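Local coordinates for protein C2 toxin component I (Clostridium botulinum, PDB 2J3X) that serves as the enzymatic component of the binary C2 toxin, an ADP-ribosyltransferase that probably modifies actin inside the target cell, at residues F10-W21 / L149-N157. The protein carries 2 engineered substitutions. Sequence-based numbering, arbitrary orientation.
Engineered in segment 10-21: E20 (natural residue Lys). With SO4 (sulfate ion), chain N; SO4 (sulfate ion), chain T.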
loop_
_atom_site.group_PDB
_atom_site.type_symbol
_atom_site.label_atom_id
_atom_site.label_comp_id
_atom_site.label_asym_id
_atom_site.label_seq_id
_atom_site.Cartn_x
_atom_site.Cartn_y
_atom_site.Cartn_z
ATOM N N PHE A 10 16.884 14.511 17.792
ATOM C CA PHE A 10 16.890 14.376 19.252
ATOM C C PHE A 10 17.439 13.037 19.702
ATOM O O PHE A 10 17.413 12.732 20.889
ATOM C CB PHE A 10 15.494 14.652 19.821
ATOM C CG PHE A 10 15.160 16.098 19.822
ATOM C CD1 PHE A 10 15.757 16.947 20.768
ATOM C CD2 PHE A 10 14.295 16.657 18.855
ATOM C CE1 PHE A 10 15.517 18.335 20.754
ATOM C CE2 PHE A 10 14.060 18.078 18.861
ATOM C CZ PHE A 10 14.661 18.867 19.811
ATOM N N ILE A 11 18.012 12.255 18.779
ATOM C CA ILE A 11 18.521 10.959 19.212
ATOM C C ILE A 11 19.750 11.165 20.084
ATOM O O ILE A 11 20.657 11.913 19.697
ATOM C CB ILE A 11 18.865 10.031 18.025
ATOM C CG1 ILE A 11 17.550 9.741 17.253
ATOM C CG2 ILE A 11 19.560 8.731 18.526
ATOM C CD1 ILE A 11 17.820 9.124 15.828
ATOM N N ASN A 12 19.718 10.559 21.274
ATOM C CA ASN A 12 20.823 10.684 22.225
ATOM C C ASN A 12 20.907 12.047 22.913
ATOM O O ASN A 12 21.891 12.324 23.551
ATOM C CB ASN A 12 22.202 10.275 21.610
ATOM C CG ASN A 12 23.180 9.754 22.678
ATOM O OD1 ASN A 12 22.762 9.013 23.589
ATOM N ND2 ASN A 12 24.460 10.136 22.611
ATOM N N LYS A 13 19.850 12.860 22.814
ATOM C CA LYS A 13 19.745 14.113 23.577
ATOM C C LYS A 13 18.801 13.919 24.754
ATOM O O LYS A 13 17.965 13.007 24.736
ATOM C CB LYS A 13 19.227 15.254 22.698
ATOM C CG LYS A 13 20.199 15.599 21.548
ATOM C CD LYS A 13 19.645 16.831 20.834
ATOM C CE LYS A 13 20.536 17.415 19.720
ATOM N NZ LYS A 13 19.777 18.359 18.719
ATOM N N PRO A 14 18.885 14.799 25.764
ATOM C CA PRO A 14 17.972 14.622 26.885
ATOM C C PRO A 14 16.486 14.620 26.466
ATOM O O PRO A 14 16.057 15.471 25.670
ATOM C CB PRO A 14 18.274 15.832 27.774
ATOM C CG PRO A 14 19.779 16.104 27.494
ATOM C CD PRO A 14 19.839 15.923 25.975
ATOM N N GLU A 15 15.697 13.707 27.008
ATOM C CA GLU A 15 14.262 13.678 26.697
ATOM C C GLU A 15 13.554 15.007 26.984
ATOM O O GLU A 15 12.629 15.396 26.272
ATOM C CB GLU A 15 13.565 12.490 27.433
ATOM C CG GLU A 15 12.057 12.571 27.665
ATOM C CD GLU A 15 11.158 12.562 26.406
ATOM O OE1 GLU A 15 11.626 12.428 25.253
ATOM O OE2 GLU A 15 9.926 12.760 26.577
ATOM N N SER A 16 13.973 15.711 28.029
ATOM C CA SER A 16 13.357 16.987 28.358
ATOM C C SER A 16 13.506 18.016 27.234
ATOM O O SER A 16 12.629 18.881 27.039
ATOM C CB SER A 16 13.981 17.568 29.639
ATOM O OG SER A 16 15.365 17.875 29.456
ATOM N N GLU A 17 14.610 17.939 26.514
ATOM C CA GLU A 17 14.790 18.837 25.406
ATOM C C GLU A 17 13.897 18.488 24.216
ATOM O O GLU A 17 13.340 19.392 23.583
ATOM C CB GLU A 17 16.230 18.859 24.976
ATOM C CG GLU A 17 17.168 19.518 26.066
ATOM C CD GLU A 17 18.646 19.333 25.745
ATOM O OE1 GLU A 17 19.024 19.156 24.563
ATOM O OE2 GLU A 17 19.489 19.360 26.696
ATOM N N ALA A 18 13.756 17.210 23.912
ATOM C CA ALA A 18 12.772 16.807 22.865
ATOM C C ALA A 18 11.385 17.210 23.308
ATOM O O ALA A 18 10.593 17.710 22.506
ATOM C CB ALA A 18 12.788 15.272 22.708
ATOM N N LYS A 19 11.076 17.004 24.604
ATOM C CA LYS A 19 9.718 17.277 25.066
ATOM C C LYS A 19 9.400 18.778 24.927
ATOM O O LYS A 19 8.323 19.136 24.441
ATOM C CB LYS A 19 9.535 16.843 26.518
ATOM C CG LYS A 19 8.074 16.932 26.928
ATOM C CD LYS A 19 7.910 16.548 28.366
ATOM C CE LYS A 19 6.965 15.404 28.457
ATOM N NZ LYS A 19 7.732 14.238 27.916
ATOM N N GLU A 20 10.340 19.641 25.319
ATOM C CA GLU A 20 10.008 21.071 25.294
ATOM C C GLU A 20 9.942 21.598 23.857
ATOM O O GLU A 20 9.131 22.495 23.545
ATOM C CB GLU A 20 10.966 21.880 26.173
ATOM C CG GLU A 20 12.363 21.957 25.651
ATOM C CD GLU A 20 13.374 22.311 26.753
ATOM O OE1 GLU A 20 12.969 22.786 27.800
ATOM O OE2 GLU A 20 14.576 22.129 26.518
ATOM N N TRP A 21 10.744 21.007 22.976
ATOM C CA TRP A 21 10.661 21.312 21.526
ATOM C C TRP A 21 9.287 20.900 21.032
ATOM O O TRP A 21 8.607 21.668 20.336
ATOM C CB TRP A 21 11.732 20.508 20.770
ATOM C CG TRP A 21 11.787 20.782 19.281
ATOM C CD1 TRP A 21 12.507 21.746 18.630
ATOM C CD2 TRP A 21 11.048 20.072 18.271
ATOM N NE1 TRP A 21 12.280 21.652 17.245
ATOM C CE2 TRP A 21 11.388 20.628 17.027
ATOM C CE3 TRP A 21 10.201 18.956 18.301
ATOM C CZ2 TRP A 21 10.835 20.145 15.805
ATOM C CZ3 TRP A 21 9.659 18.476 17.098
ATOM C CH2 TRP A 21 9.993 19.070 15.866
ATOM N N LEU A 149 6.983 9.652 13.189
ATOM C CA LEU A 149 8.446 9.623 13.244
ATOM C C LEU A 149 8.863 9.878 14.689
ATOM O O LEU A 149 8.764 11.040 15.151
ATOM C CB LEU A 149 9.031 10.706 12.346
ATOM C CG LEU A 149 10.568 10.663 12.272
ATOM C CD1 LEU A 149 11.162 9.668 11.229
ATOM C CD2 LEU A 149 11.137 12.092 11.966
ATOM N N GLY A 150 9.246 8.828 15.414
ATOM C CA GLY A 150 9.664 8.968 16.838
ATOM C C GLY A 150 11.011 9.680 16.881
ATOM O O GLY A 150 11.888 9.387 16.087
ATOM N N LEU A 151 11.156 10.647 17.793
ATOM C CA LEU A 151 12.319 11.518 17.725
ATOM C C LEU A 151 13.480 11.087 18.586
ATOM O O LEU A 151 14.590 11.601 18.407
ATOM C CB LEU A 151 11.956 12.977 18.084
ATOM C CG LEU A 151 10.982 13.559 17.049
ATOM C CD1 LEU A 151 10.617 14.994 17.444
ATOM C CD2 LEU A 151 11.539 13.505 15.642
ATOM N N ASN A 152 13.261 10.143 19.498
ATOM C CA ASN A 152 14.396 9.648 20.273
ATOM C C ASN A 152 14.203 8.190 20.679
ATOM O O ASN A 152 13.173 7.574 20.302
ATOM C CB ASN A 152 14.711 10.545 21.501
ATOM C CG ASN A 152 13.587 10.564 22.529
ATOM O OD1 ASN A 152 12.857 9.583 22.681
ATOM N ND2 ASN A 152 13.422 11.698 23.235
ATOM N N ASP A 153 15.166 7.637 21.429
ATOM C CA ASP A 153 15.093 6.160 21.638
ATOM C C ASP A 153 13.946 5.752 22.564
ATOM O O ASP A 153 13.663 4.548 22.686
ATOM C CB ASP A 153 16.411 5.560 22.136
ATOM C CG ASP A 153 17.491 5.569 21.101
ATOM O OD1 ASP A 153 17.326 6.110 19.984
ATOM O OD2 ASP A 153 18.563 5.014 21.440
ATOM N N ASN A 154 13.290 6.715 23.228
ATOM C CA ASN A 154 12.091 6.390 24.003
ATOM C C ASN A 154 10.980 5.851 23.115
ATOM O O ASN A 154 10.044 5.194 23.606
ATOM C CB ASN A 154 11.589 7.597 24.812
ATOM C CG ASN A 154 12.456 7.876 26.011
ATOM O OD1 ASN A 154 13.336 7.081 26.350
ATOM N ND2 ASN A 154 12.252 9.015 26.641
ATOM N N SER A 155 11.093 6.112 21.806
ATOM C CA SER A 155 10.121 5.647 20.849
ATOM C C SER A 155 10.304 4.189 20.489
ATOM O O SER A 155 9.380 3.608 19.957
ATOM C CB SER A 155 10.139 6.486 19.572
ATOM O OG SER A 155 9.591 7.775 19.856
ATOM N N ILE A 156 11.466 3.605 20.794
ATOM C CA ILE A 156 11.723 2.206 20.448
ATOM C C ILE A 156 10.966 1.275 21.391
ATOM O O ILE A 156 11.141 1.371 22.608
ATOM C CB ILE A 156 13.219 1.917 20.473
ATOM C CG1 ILE A 156 13.935 2.783 19.441
ATOM C CG2 ILE A 156 13.497 0.395 20.253
ATOM C CD1 ILE A 156 15.450 2.781 19.634
ATOM N N ASN A 157 10.093 0.425 20.836
ATOM C CA ASN A 157 9.438 -0.645 21.588
ATOM C C ASN A 157 10.419 -1.810 21.681
ATOM O O ASN A 157 10.739 -2.425 20.665
ATOM C CB ASN A 157 8.193 -1.078 20.810
ATOM C CG ASN A 157 7.379 -2.145 21.537
ATOM O OD1 ASN A 157 7.898 -2.886 22.389
ATOM N ND2 ASN A 157 6.083 -2.214 21.207
HETATM S S SO4 N . 16.253 14.087 30.826
HETATM O O1 SO4 N . 16.875 14.504 32.076
HETATM O O2 SO4 N . 15.917 15.359 30.212
HETATM O O3 SO4 N . 17.250 13.293 30.079
HETATM O O4 SO4 N . 15.076 13.299 31.130
HETATM S S SO4 T . 12.082 24.030 13.972
HETATM O O1 SO4 T . 11.544 25.187 14.691
HETATM O O2 SO4 T . 12.876 24.542 12.855
HETATM O O3 SO4 T . 12.944 23.251 14.875
HETATM O O4 SO4 T . 10.998 23.204 13.429
HETATM O O HOH W 1 15.025 13.265 16.235
HETATM O O HOH W 2 15.737 13.597 23.034
HETATM O O HOH W 3 17.735 8.796 22.230
HETATM O O HOH W 4 19.858 7.282 22.983
#
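In the N-terminal ADP-ribosyltransferase-like part of the chain, an Asx turn at N152, just past strand 147-150 of the eight-stranded sheet, meets the type II turn F10-K13 and the first turns of helix 15-30. The contact joins this N-terminal turn and helix to the end of the strand. N152 uses both ends of its amide. Its OD1 accepts from N154 N, which closes the Asx turn, while N152 ND2 donates to E15 OE1 at 2.8 Å with an N-H...O angle of 160°. OE1 lies in the amide plane, and the carboxylate is turned 71° from it. With chi1 at 158°, E15 CG points away from the backbone N, and a bend at chi2 brings OE1 to the amide. A18 CB lies 3.7 Å from N152 ND2. N154 ND2 lies beside E15 CG, but its hydrogen bond goes to E181 O. Waters join the two loops. One links F10 N to L151 O, and another links N12 N to D153 N. A third accepts from N152 ND2 and lies within donating reach of F10 O and K13 O. On the apolar side, F10 CE2 sits over one face of the W21 indole. L151 reaches the same indole, with CD1 3.6 Å from W21 CZ3.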